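Local coordinates for conserved hypothetical alanine RICH protein (Mycobacterium tuberculosis, PDB 2IB0), which is of unknown function but folds as a four-helix bundle with sequence kinship to the ferritin-like proteins, at residues 31-36 against 63-68; 42-47 against 53-58; 70-75 against 124-129; 105-110 against 138-143; 112-117 against 131-136. One frame throughout, in Å; residues are numbered along the deposited sequence.

Contact 1: 31-36 against 63-68; sequences AVEHAT and RHRRDD
A buried polar network at the heart of a ferritin-like four-helix bundle joins Glu33 of helix 18-46 to Arg65 of helix 52-75. The two short segments run nearly antiparallel, at 150° to each other, with axes 9.6 Å apart, and their backbones come closest at Glu33 and Arg66. The central bond is a salt bridge: NH1 of Arg65 donates to OE2 of Glu33 over 2.9 Å. It leaves the guanidinium at its edge and in its plane, and meets the oxygen on its syn side, about 33° out of the carboxylate plane; the two flat groups stand almost perpendicular. A bend at chi2 of Glu33 (-53°) turns the carboxylate toward the arginine, and a bend at chi3 of Arg65 turns the guanidinium across it.

Both groups have further partners. OE1 of Glu33 is bonded to ND1 of His62 and OE2 also to NE1 of Trp114, while NH2 of Arg65 makes a salt bridge to Glu136 on helix 124-150. Bonded at both oxygens, the carboxylate is held in its rotation. Ferritin-like proteins often carry metal-binding carboxylates and histidines inside the bundle, but no metal role is established here.

Beside this network the packing is made by carbon. Arg66 lays its aliphatic stem against the ring of His34, which it crosses at about a right angle. The nearest atoms are CD of Arg66 and CD2 of His34, 3.5 Å apart, while NE of Arg66 turns to OD1 of Asp67 at 3.0 Å.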
# COMPACT_ATOMS: atom_id res chain seq x y z
N ALA A 31 18.14 4.54 4.31
CA ALA A 31 18.36 5.40 5.48
C ALA A 31 17.10 5.51 6.31
O ALA A 31 17.15 5.51 7.51
CB ALA A 31 18.86 6.78 5.05
N VAL A 32 15.95 5.57 5.67
CA VAL A 32 14.69 5.56 6.40
C VAL A 32 14.46 4.21 7.12
O VAL A 32 14.05 4.18 8.29
CB VAL A 32 13.50 5.95 5.48
CG1 VAL A 32 12.15 5.63 6.18
CG2 VAL A 32 13.60 7.44 5.09
N GLU A 33 14.73 3.10 6.42
CA GLU A 33 14.70 1.75 7.00
C GLU A 33 15.58 1.57 8.25
O GLU A 33 15.11 1.04 9.25
CB GLU A 33 15.09 0.68 5.95
CG GLU A 33 14.03 0.43 4.83
CD GLU A 33 12.61 0.12 5.37
OE1 GLU A 33 12.46 -0.65 6.34
OE2 GLU A 33 11.63 0.63 4.79
N HIS A 34 16.85 1.97 8.19
CA HIS A 34 17.70 1.93 9.39
C HIS A 34 17.05 2.67 10.57
O HIS A 34 17.00 2.15 11.69
CB HIS A 34 19.07 2.51 9.11
CG HIS A 34 19.94 1.61 8.30
ND1 HIS A 34 20.70 2.05 7.24
CD2 HIS A 34 20.19 0.28 8.41
CE1 HIS A 34 21.38 1.04 6.73
NE2 HIS A 34 21.08 -0.05 7.41
N ALA A 35 16.55 3.88 10.29
CA ALA A 35 15.92 4.75 11.27
C ALA A 35 14.64 4.17 11.83
O ALA A 35 14.31 4.40 13.01
CB ALA A 35 15.66 6.11 10.68
N THR A 36 13.92 3.40 11.01
CA THR A 36 12.69 2.72 11.44
C THR A 36 12.94 1.53 12.33
O THR A 36 12.23 1.36 13.32
CB THR A 36 11.87 2.24 10.24
OG1 THR A 36 11.40 3.38 9.56
CG2 THR A 36 10.69 1.48 10.70
N ARG A 63 13.83 -5.46 8.77
CA ARG A 63 15.20 -5.97 8.73
C ARG A 63 15.46 -6.68 7.42
O ARG A 63 16.51 -6.46 6.81
CB ARG A 63 15.52 -6.88 9.92
CG ARG A 63 15.70 -6.14 11.21
CD ARG A 63 15.65 -7.07 12.36
NE ARG A 63 16.12 -6.37 13.54
CZ ARG A 63 15.74 -6.62 14.79
NH1 ARG A 63 14.84 -7.58 15.03
NH2 ARG A 63 16.25 -5.90 15.79
N HIS A 64 14.47 -7.45 6.96
CA HIS A 64 14.56 -8.18 5.71
C HIS A 64 14.62 -7.21 4.52
O HIS A 64 15.46 -7.37 3.65
CB HIS A 64 13.38 -9.18 5.57
CG HIS A 64 13.49 -10.09 4.37
ND1 HIS A 64 13.01 -9.74 3.12
CD2 HIS A 64 14.02 -11.33 4.24
CE1 HIS A 64 13.26 -10.72 2.27
NE2 HIS A 64 13.86 -11.70 2.92
N ARG A 65 13.72 -6.22 4.48
CA ARG A 65 13.75 -5.20 3.45
C ARG A 65 15.10 -4.48 3.39
O ARG A 65 15.66 -4.31 2.31
CB ARG A 65 12.66 -4.18 3.73
CG ARG A 65 12.44 -3.22 2.60
CD ARG A 65 11.41 -2.20 3.00
NE ARG A 65 10.10 -2.79 3.18
CZ ARG A 65 9.17 -2.32 4.00
NH1 ARG A 65 9.42 -1.25 4.75
NH2 ARG A 65 7.98 -2.93 4.09
N ARG A 66 15.60 -4.04 4.54
CA ARG A 66 16.93 -3.39 4.68
C ARG A 66 18.06 -4.23 4.06
O ARG A 66 18.84 -3.73 3.24
CB ARG A 66 17.24 -3.10 6.14
CG ARG A 66 18.79 -2.78 6.43
CD ARG A 66 19.12 -2.97 7.92
NE ARG A 66 19.14 -4.37 8.36
CZ ARG A 66 19.16 -4.76 9.65
NH1 ARG A 66 19.17 -3.87 10.64
NH2 ARG A 66 19.19 -6.04 9.95
N ASP A 67 18.15 -5.50 4.46
CA ASP A 67 19.14 -6.42 3.88
C ASP A 67 18.97 -6.56 2.38
O ASP A 67 19.95 -6.54 1.64
CB ASP A 67 19.06 -7.79 4.56
CG ASP A 67 19.34 -7.72 6.07
OD1 ASP A 67 19.81 -6.67 6.60
OD2 ASP A 67 19.07 -8.73 6.76
N ASP A 68 17.73 -6.70 1.91
CA ASP A 68 17.43 -6.71 0.47
C ASP A 68 17.95 -5.48 -0.33
O ASP A 68 18.47 -5.64 -1.44
CB ASP A 68 15.92 -6.85 0.25
CG ASP A 68 15.44 -8.30 0.23
OD1 ASP A 68 16.24 -9.23 0.35
OD2 ASP A 68 14.21 -8.53 0.09

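Contact 2: 42-47 against 53-58; sequences IVSALS and FLVADA
With chi1 at 172°, Val55 sets its two methyl groups against different neighbours on the facing helix: CG1, anti to the backbone N, goes to Ser44, and CG2, beside that N, goes to Val43. Val43 has nearly the same torsion (173°), which carries its own CG1 toward Val55. The two valines slide past each other in opposite directions, and their methyl carbons, CG1 of Val43 and CG2 of Val55, stand 4.0 Å apart. The closest approach is to the serine: CB of Ser44 lies 3.7 Å from CG1 of Val55, and its OG is farther from that methyl. Thus the serine contributes its carbon to an apolar patch.

Ser47, the first residue to leave helical geometry, closes the last turn with its backbone N, which bonds to O of Val43 at 2.9 Å. Its OG turns back to the same oxygen from above the carbonyl plane, though at a distance too short to be trusted.

Other helices complete the surroundings, with Leu102 and Met106 of helix 96-120 and Trp144 of helix 124-150 against Val43. The arrangement is that of a helical hairpin near its turn, where the first two helices of the four-helix bundle meet across a short connection.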
# COMPACT_ATOMS: atom_id res chain seq x y z
N ILE A 42 12.35 1.23 20.31
CA ILE A 42 11.68 2.08 21.29
C ILE A 42 10.18 1.74 21.38
O ILE A 42 9.64 1.62 22.47
CB ILE A 42 11.91 3.57 20.99
CG1 ILE A 42 13.37 3.95 21.33
CG2 ILE A 42 11.03 4.45 21.89
CD1 ILE A 42 14.38 3.61 20.20
N VAL A 43 9.53 1.54 20.23
CA VAL A 43 8.16 1.08 20.21
C VAL A 43 8.04 -0.15 21.10
O VAL A 43 7.19 -0.20 21.99
CB VAL A 43 7.70 0.79 18.76
CG1 VAL A 43 6.30 0.14 18.73
CG2 VAL A 43 7.72 2.06 17.94
N SER A 44 8.94 -1.12 20.91
CA SER A 44 8.89 -2.34 21.71
C SER A 44 9.08 -2.15 23.24
O SER A 44 8.33 -2.72 24.04
CB SER A 44 9.95 -3.31 21.16
OG SER A 44 10.04 -4.45 21.99
N ALA A 45 10.12 -1.40 23.62
CA ALA A 45 10.45 -1.15 25.02
C ALA A 45 9.33 -0.45 25.76
O ALA A 45 9.16 -0.68 26.96
CB ALA A 45 11.71 -0.32 25.11
N LEU A 46 8.61 0.44 25.08
CA LEU A 46 7.49 1.16 25.67
C LEU A 46 6.17 0.36 25.71
O LEU A 46 5.53 0.29 26.79
CB LEU A 46 7.21 2.46 24.92
CG LEU A 46 8.06 3.71 25.16
CD1 LEU A 46 7.91 4.58 23.96
CD2 LEU A 46 7.67 4.45 26.41
N SER A 47 5.82 -0.23 24.54
CA SER A 47 4.48 -0.87 24.15
C SER A 47 3.80 -1.65 25.26
O SER A 47 4.52 -2.27 26.03
CB SER A 47 4.61 -1.66 22.89
OG SER A 47 4.72 -0.75 21.83
N PHE A 53 3.30 -9.26 18.96
CA PHE A 53 3.16 -9.92 17.66
C PHE A 53 3.36 -8.91 16.53
O PHE A 53 4.03 -9.22 15.57
CB PHE A 53 1.77 -10.56 17.51
CG PHE A 53 1.63 -11.93 18.17
CD1 PHE A 53 2.68 -12.88 18.13
CD2 PHE A 53 0.41 -12.30 18.79
CE1 PHE A 53 2.54 -14.15 18.75
CE2 PHE A 53 0.25 -13.57 19.39
CZ PHE A 53 1.32 -14.49 19.37
N LEU A 54 2.77 -7.72 16.66
CA LEU A 54 2.86 -6.64 15.67
C LEU A 54 4.29 -6.08 15.57
O LEU A 54 4.85 -5.92 14.47
CB LEU A 54 1.82 -5.56 15.99
CG LEU A 54 1.53 -4.33 15.08
CD1 LEU A 54 1.31 -4.75 13.64
CD2 LEU A 54 0.34 -3.42 15.57
N VAL A 55 4.90 -5.80 16.72
CA VAL A 55 6.25 -5.29 16.77
C VAL A 55 7.19 -6.29 16.12
O VAL A 55 7.97 -5.90 15.25
CB VAL A 55 6.74 -5.00 18.21
CG1 VAL A 55 8.26 -4.65 18.21
CG2 VAL A 55 5.91 -3.85 18.85
N ALA A 56 7.15 -7.56 16.54
CA ALA A 56 8.01 -8.59 15.94
C ALA A 56 7.86 -8.66 14.42
O ALA A 56 8.87 -8.71 13.69
CB ALA A 56 7.74 -9.98 16.55
N ASP A 57 6.60 -8.71 13.95
CA ASP A 57 6.26 -8.69 12.53
C ASP A 57 6.89 -7.50 11.82
O ASP A 57 7.50 -7.66 10.79
CB ASP A 57 4.73 -8.53 12.37
CG ASP A 57 3.96 -9.84 12.45
OD1 ASP A 57 4.58 -10.93 12.55
OD2 ASP A 57 2.69 -9.75 12.39
N ALA A 58 6.64 -6.29 12.33
CA ALA A 58 7.17 -5.08 11.72
C ALA A 58 8.72 -5.11 11.63
O ALA A 58 9.29 -4.79 10.60
CB ALA A 58 6.68 -3.84 12.46

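Contact 3: 70-75 against 124-129; sequences IVMLSA and ADDRVF
The sulfur-aromatic interaction comes first, since Met72 lays its sulfur squarely on the ring of Phe129. SD stands 3.8 Å from the ring centroid and only 10° off the ring normal, a Met-aromatic contact over the face. The nearest ring atoms are CD2 and CE2, and the remaining ring carbons follow at little greater distance, as expected of an atom above the centre. Phe129 has CG anti to its own backbone N, with chi1 at 175°, and this sends the ring out from its helix toward helix 52-75. There it also touches Arg65, Asp68 and Val69, a turn or two back from Met72.

Van der Waals contact with a carboxylate is the second kind. A bend at chi3 of Met72 (83°) swings the terminal methyl off toward Asp126, which comes from the opposite direction. CE of Met72 is 3.5 Å from OD1 of Asp126 and 3.7 Å from its CG. The methyl thus lies between an aromatic ring and an acidic group, with CE still 3.9 Å from CD2 of Phe129.

These residues join the second and fourth helices of the four-helix bundle, near the C-terminal end of helix 52-75 and the N-terminal end of helix 124-150. The place is closer to the surface than the middle of the bundle, and Leu26 of helix 18-46 packs on Met72 too.

Ionic pairing concerns the other oxygen of the acid: OD2 of Asp126 makes a salt bridge to NH2 of Arg76, the residue following segment 70-75.

A hydrogen bond lies on the far side of helix 124-150, from NE of Arg127 to O of Val118 of the second subunit.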
# COMPACT_ATOMS: atom_id res chain seq x y z
N ILE A 70 20.39 -3.42 0.74
CA ILE A 70 21.87 -3.51 0.77
C ILE A 70 22.40 -4.32 -0.43
O ILE A 70 23.34 -3.89 -1.11
CB ILE A 70 22.37 -4.03 2.15
CG1 ILE A 70 22.08 -2.95 3.22
CG2 ILE A 70 23.89 -4.43 2.12
CD1 ILE A 70 22.30 -3.36 4.69
N VAL A 71 21.77 -5.45 -0.72
CA VAL A 71 22.13 -6.26 -1.88
C VAL A 71 21.91 -5.46 -3.19
O VAL A 71 22.79 -5.41 -4.03
CB VAL A 71 21.35 -7.62 -1.86
CG1 VAL A 71 21.48 -8.38 -3.20
CG2 VAL A 71 21.83 -8.50 -0.70
N MET A 72 20.74 -4.83 -3.33
CA MET A 72 20.39 -4.06 -4.55
C MET A 72 21.41 -2.97 -4.85
O MET A 72 21.87 -2.83 -5.99
CB MET A 72 19.02 -3.41 -4.42
CG MET A 72 17.84 -4.35 -4.58
SD MET A 72 16.28 -3.67 -3.94
CE MET A 72 15.73 -2.67 -5.31
N LEU A 73 21.77 -2.19 -3.83
CA LEU A 73 22.75 -1.12 -4.00
C LEU A 73 24.11 -1.68 -4.44
O LEU A 73 24.77 -1.07 -5.30
CB LEU A 73 22.87 -0.23 -2.74
CG LEU A 73 21.59 0.59 -2.42
CD1 LEU A 73 21.64 1.18 -1.00
CD2 LEU A 73 21.35 1.72 -3.44
N SER A 74 24.51 -2.84 -3.91
CA SER A 74 25.72 -3.55 -4.37
C SER A 74 25.67 -3.97 -5.85
O SER A 74 26.65 -3.78 -6.60
CB SER A 74 26.05 -4.74 -3.48
OG SER A 74 26.27 -4.30 -2.15
N ALA A 75 24.54 -4.52 -6.27
CA ALA A 75 24.33 -4.84 -7.68
C ALA A 75 24.50 -3.61 -8.61
O ALA A 75 24.87 -3.76 -9.77
CB ALA A 75 22.97 -5.49 -7.89
N ALA A 124 11.62 -2.27 -14.02
CA ALA A 124 10.42 -2.90 -13.55
C ALA A 124 10.69 -3.70 -12.28
O ALA A 124 9.87 -3.70 -11.39
CB ALA A 124 9.85 -3.78 -14.61
N ASP A 125 11.83 -4.39 -12.20
CA ASP A 125 12.09 -5.22 -11.02
C ASP A 125 12.19 -4.37 -9.75
O ASP A 125 11.63 -4.73 -8.70
CB ASP A 125 13.38 -6.05 -11.17
CG ASP A 125 13.21 -7.24 -12.09
OD1 ASP A 125 12.05 -7.68 -12.29
OD2 ASP A 125 14.24 -7.73 -12.61
N ASP A 126 12.92 -3.25 -9.87
CA ASP A 126 13.11 -2.34 -8.73
C ASP A 126 11.83 -1.58 -8.38
O ASP A 126 11.56 -1.35 -7.21
CB ASP A 126 14.25 -1.37 -8.97
CG ASP A 126 15.60 -2.06 -9.00
OD1 ASP A 126 15.63 -3.29 -8.77
OD2 ASP A 126 16.63 -1.38 -9.23
N ARG A 127 11.06 -1.18 -9.39
CA ARG A 127 9.75 -0.58 -9.11
C ARG A 127 8.77 -1.54 -8.44
O ARG A 127 8.00 -1.12 -7.58
CB ARG A 127 9.07 -0.04 -10.36
CG ARG A 127 9.79 1.09 -11.00
CD ARG A 127 8.86 1.71 -12.03
NE ARG A 127 8.40 0.80 -13.08
CZ ARG A 127 9.11 0.47 -14.16
NH1 ARG A 127 10.35 0.96 -14.32
NH2 ARG A 127 8.58 -0.34 -15.08
N VAL A 128 8.76 -2.81 -8.86
CA VAL A 128 7.91 -3.78 -8.18
C VAL A 128 8.33 -3.94 -6.72
O VAL A 128 7.47 -3.99 -5.86
CB VAL A 128 7.77 -5.14 -8.92
CG1 VAL A 128 7.16 -6.23 -8.02
CG2 VAL A 128 6.91 -4.97 -10.17
N PHE A 129 9.64 -3.97 -6.43
CA PHE A 129 10.15 -4.14 -5.07
C PHE A 129 9.75 -2.94 -4.20
O PHE A 129 9.32 -3.09 -3.03
CB PHE A 129 11.67 -4.32 -5.09
CG PHE A 129 12.31 -4.38 -3.70
CD1 PHE A 129 12.60 -5.60 -3.11
CD2 PHE A 129 12.60 -3.21 -2.99
CE1 PHE A 129 13.19 -5.67 -1.84
CE2 PHE A 129 13.18 -3.27 -1.71
CZ PHE A 129 13.48 -4.50 -1.15

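Contact 4: 105-110 against 138-143; sequences RMENDG and AVMATR
Glu107 is the first residue of segment 105-110 to reach across, and it does so along the whole of its side chain. Its CB rests 3.7 Å from CB of Ala141, at the point where the two backbones are nearest, the CA atoms of these residues being 5.4 Å apart. CG then passes to Met140, and CD lies 3.4 Å from CB of that residue. The bend at chi2 (-57°) turns the carboxylate across the interior, toward helices 18-46 and 52-75, and both of its oxygens stay close to CB of Met140. The acid is buried, but OE2 is bonded twice, to OH of Tyr40 on helix 18-46 and to NE2 of His62 on helix 52-75. These two bonds hold the carboxylate in its rotation.

This is the interior of the four-helix bundle, where the carboxylate is gripped from two other helices. Segments 105-110 and 138-143, on helices 96-120 and 124-150, run nearly antiparallel, at 160°, their axes 8.3 Å apart. A small residue, Ala141, sits at their nearest point, consistent with the close approach.

Met140 touches the glutamate with the root of its side chain alone. Bent at chi2 and again at chi3, it leads its methyl away to Leu54 and Ala58 of helix 52-75, and the side chain also touches Gln61.

Asn108 follows at the more exposed border of the contact. Its amide nitrogen ND2 comes to 3.5 Å from CB of Ala141, which is thus touched by two successive residues. On the outer side of segment 138-143, Val139 packs on Val139 of the second subunit.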
# COMPACT_ATOMS: atom_id res chain seq x y z
N ARG A 105 3.86 7.09 12.38
CA ARG A 105 4.67 8.12 11.74
C ARG A 105 5.84 7.48 10.95
O ARG A 105 6.16 7.92 9.85
CB ARG A 105 5.21 9.11 12.79
CG ARG A 105 6.40 9.89 12.25
CD ARG A 105 6.02 10.90 11.14
NE ARG A 105 6.05 12.23 11.73
CZ ARG A 105 7.04 13.10 11.59
NH1 ARG A 105 8.10 12.84 10.81
NH2 ARG A 105 6.94 14.26 12.21
N MET A 106 6.45 6.45 11.52
CA MET A 106 7.58 5.78 10.89
C MET A 106 7.19 5.06 9.60
O MET A 106 7.84 5.19 8.61
CB MET A 106 8.32 4.86 11.87
CG MET A 106 8.99 5.58 13.07
SD MET A 106 10.19 4.48 13.85
CE MET A 106 9.00 3.23 14.44
N GLU A 107 6.03 4.41 9.61
CA GLU A 107 5.48 3.69 8.46
C GLU A 107 5.07 4.65 7.36
O GLU A 107 5.32 4.40 6.19
CB GLU A 107 4.30 2.84 8.93
CG GLU A 107 4.72 1.65 9.87
CD GLU A 107 5.78 0.65 9.27
OE1 GLU A 107 6.02 0.59 8.03
OE2 GLU A 107 6.36 -0.12 10.06
N ASN A 108 4.41 5.75 7.75
CA ASN A 108 4.08 6.83 6.84
C ASN A 108 5.31 7.47 6.20
O ASN A 108 5.30 7.71 5.01
CB ASN A 108 3.20 7.90 7.54
CG ASN A 108 1.75 7.44 7.73
OD1 ASN A 108 0.99 8.00 8.53
ND2 ASN A 108 1.37 6.44 7.01
N ASP A 109 6.36 7.75 6.97
CA ASP A 109 7.61 8.23 6.40
C ASP A 109 8.22 7.18 5.43
O ASP A 109 8.86 7.52 4.43
CB ASP A 109 8.66 8.52 7.52
CG ASP A 109 8.37 9.80 8.33
OD1 ASP A 109 7.51 10.65 7.93
OD2 ASP A 109 9.05 9.99 9.38
N GLY A 110 8.08 5.89 5.76
CA GLY A 110 8.58 4.82 4.89
C GLY A 110 7.79 4.73 3.58
O GLY A 110 8.39 4.50 2.51
N ALA A 138 2.32 1.04 4.21
CA ALA A 138 0.89 1.42 4.31
C ALA A 138 -0.00 0.46 5.09
O ALA A 138 -0.86 0.89 5.83
CB ALA A 138 0.33 1.58 2.94
N VAL A 139 0.13 -0.84 4.86
CA VAL A 139 -0.62 -1.84 5.62
C VAL A 139 -0.13 -1.78 7.09
O VAL A 139 -0.96 -1.75 8.04
CB VAL A 139 -0.47 -3.22 4.98
CG1 VAL A 139 -0.88 -4.32 5.93
CG2 VAL A 139 -1.30 -3.29 3.62
N MET A 140 1.18 -1.66 7.31
CA MET A 140 1.67 -1.52 8.71
C MET A 140 1.09 -0.32 9.46
O MET A 140 0.70 -0.46 10.63
CB MET A 140 3.21 -1.49 8.79
CG MET A 140 3.91 -2.86 8.86
SD MET A 140 3.38 -4.03 10.17
CE MET A 140 3.06 -2.94 11.40
N ALA A 141 1.09 0.85 8.82
CA ALA A 141 0.46 2.07 9.36
C ALA A 141 -1.02 1.86 9.69
O ALA A 141 -1.48 2.32 10.76
CB ALA A 141 0.66 3.31 8.40
N THR A 142 -1.78 1.20 8.81
CA THR A 142 -3.19 1.02 9.11
C THR A 142 -3.34 0.09 10.34
O THR A 142 -4.25 0.26 11.14
CB THR A 142 -4.03 0.40 7.93
OG1 THR A 142 -3.67 -0.97 7.77
CG2 THR A 142 -3.78 1.11 6.64
N ARG A 143 -2.50 -0.93 10.45
CA ARG A 143 -2.52 -1.82 11.62
C ARG A 143 -2.22 -1.09 12.96
O ARG A 143 -2.84 -1.37 13.96
CB ARG A 143 -1.52 -2.97 11.43
CG ARG A 143 -1.94 -3.84 10.30
CD ARG A 143 -0.99 -5.04 10.01
NE ARG A 143 -1.01 -5.99 11.12
CZ ARG A 143 -0.07 -6.90 11.40
NH1 ARG A 143 1.03 -7.04 10.64
NH2 ARG A 143 -0.23 -7.69 12.47

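Contact 5: 112-117 against 131-136; sequences TAWRAV and STALTE
Trp114 and Ala133 form the tight half of this contact between the third and fourth helices of the four-helix bundle, whose segments 112-117 and 131-136 run almost antiparallel (160°) with their axes 8.3 Å apart. The methyl of Ala133 sits over one face of the indole in a CH-pi contact, its CB 3.6 Å from the centroid of the five-membered ring and close to the ring normal. The nearest ring atom is CD2, at 3.5 Å from that CB. With chi1 at -68°, CG of Trp114 lies beside its backbone N, and the ring is laid across the interior toward helices 18-46 and 52-75. NE1 donates to OE2 of Glu33 on the former, so the one polar atom of the indole is satisfied within the core. Where the backbones are closest, CB of Trp114 meets CB of Leu134 at 3.8 Å.

The other half is looser, and its arginine is partly exposed. Leu134 turns its branches along Arg115, with CG 3.9 Å from the backbone N of the arginine and CD1 near its CA. Leu134 has a further neighbour in Ser131 of the second subunit, and Val128 of that subunit packs on Arg115, so this side of the helix pair faces the dimer interface. The chain of Arg115 is extended up to a bend at chi3, and its guanidinium approaches the leucine obliquely, NH2 standing 4.1 Å from CD2 of Leu134.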
# COMPACT_ATOMS: atom_id res chain seq x y z
N THR A 112 6.33 7.28 2.10
CA THR A 112 6.86 8.44 1.37
C THR A 112 8.18 8.18 0.68
O THR A 112 8.38 8.64 -0.45
CB THR A 112 7.01 9.65 2.29
OG1 THR A 112 5.74 9.98 2.82
CG2 THR A 112 7.56 10.88 1.54
N ALA A 113 9.09 7.48 1.36
CA ALA A 113 10.42 7.19 0.81
C ALA A 113 10.32 6.11 -0.30
O ALA A 113 10.95 6.22 -1.33
CB ALA A 113 11.38 6.76 1.88
N TRP A 114 9.51 5.10 -0.07
CA TRP A 114 9.24 4.10 -1.11
C TRP A 114 8.48 4.60 -2.33
O TRP A 114 8.78 4.17 -3.44
CB TRP A 114 8.63 2.83 -0.51
CG TRP A 114 9.71 2.15 0.32
CD1 TRP A 114 9.76 2.06 1.69
CD2 TRP A 114 10.90 1.53 -0.17
NE1 TRP A 114 10.90 1.41 2.08
CE2 TRP A 114 11.62 1.07 0.96
CE3 TRP A 114 11.43 1.31 -1.46
CZ2 TRP A 114 12.83 0.39 0.85
CZ3 TRP A 114 12.66 0.65 -1.57
CH2 TRP A 114 13.35 0.20 -0.42
N ARG A 115 7.52 5.50 -2.15
CA ARG A 115 6.88 6.12 -3.33
C ARG A 115 7.92 6.84 -4.18
O ARG A 115 7.81 6.85 -5.38
CB ARG A 115 5.77 7.07 -2.91
CG ARG A 115 5.02 7.65 -4.06
CD ARG A 115 3.83 8.49 -3.58
NE ARG A 115 3.02 7.77 -2.61
CZ ARG A 115 2.96 8.04 -1.30
NH1 ARG A 115 3.65 9.05 -0.77
NH2 ARG A 115 2.17 7.28 -0.53
N ALA A 116 8.93 7.45 -3.55
CA ALA A 116 10.00 8.09 -4.34
C ALA A 116 10.85 7.10 -5.15
O ALA A 116 11.28 7.41 -6.24
CB ALA A 116 10.90 8.94 -3.45
N VAL A 117 11.14 5.93 -4.58
CA VAL A 117 11.82 4.87 -5.34
C VAL A 117 10.94 4.37 -6.52
O VAL A 117 11.43 4.19 -7.68
CB VAL A 117 12.30 3.71 -4.39
CG1 VAL A 117 12.98 2.61 -5.19
CG2 VAL A 117 13.31 4.24 -3.24
N SER A 131 7.26 -0.81 -4.79
CA SER A 131 5.84 -0.80 -4.58
C SER A 131 5.37 -1.80 -3.54
O SER A 131 4.44 -1.50 -2.80
CB SER A 131 5.03 -0.92 -5.88
OG SER A 131 4.86 -2.28 -6.28
N THR A 132 5.98 -2.97 -3.48
CA THR A 132 5.75 -3.92 -2.40
C THR A 132 6.11 -3.34 -1.00
O THR A 132 5.28 -3.41 -0.04
CB THR A 132 6.51 -5.22 -2.68
OG1 THR A 132 5.96 -5.79 -3.88
CG2 THR A 132 6.37 -6.21 -1.54
N ALA A 133 7.29 -2.72 -0.91
CA ALA A 133 7.74 -2.01 0.28
C ALA A 133 6.78 -0.86 0.64
O ALA A 133 6.46 -0.66 1.83
CB ALA A 133 9.16 -1.50 0.10
N LEU A 134 6.29 -0.13 -0.37
CA LEU A 134 5.38 0.96 -0.13
C LEU A 134 4.03 0.43 0.46
O LEU A 134 3.49 0.97 1.43
CB LEU A 134 5.10 1.67 -1.46
CG LEU A 134 4.49 3.08 -1.59
CD1 LEU A 134 3.96 3.25 -2.95
CD2 LEU A 134 3.42 3.39 -0.62
N THR A 135 3.51 -0.61 -0.18
CA THR A 135 2.26 -1.24 0.24
C THR A 135 2.36 -1.84 1.65
O THR A 135 1.42 -1.67 2.46
CB THR A 135 1.86 -2.31 -0.74
OG1 THR A 135 1.51 -1.67 -1.99
CG2 THR A 135 0.67 -3.12 -0.22
N GLU A 136 3.47 -2.51 1.95
CA GLU A 136 3.70 -3.06 3.29
C GLU A 136 3.74 -1.99 4.40
O GLU A 136 3.22 -2.25 5.49
CB GLU A 136 4.98 -3.90 3.34
CG GLU A 136 4.81 -5.20 2.51
CD GLU A 136 6.10 -5.99 2.40
OE1 GLU A 136 7.19 -5.48 2.73
OE2 GLU A 136 6.03 -7.16 1.98

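Overall arrangement
The five contacts illustrate how a four-helix bundle is closed pair by pair. Contacts 1 and 2 join helices 18-46 and 52-75, contact 2 nested inside the loop of contact 1, centres 16 Å apart. Contacts 4 and 5 do the same for helices 96-120 and 124-150, contact 5 nested in contact 4, centres 10 Å apart. Contact 3 ties helix 52-75 to helix 124-150, its centre about 27 Å from that of contact 2, on the opposite side of the chain's centre. Contacts 1 and 5, centres 12 Å apart, share a polar network across all four helices. Two hairpins are thus tied by contact 3 and that network, while helices 96-120 and 124-150 carry the dimer contacts.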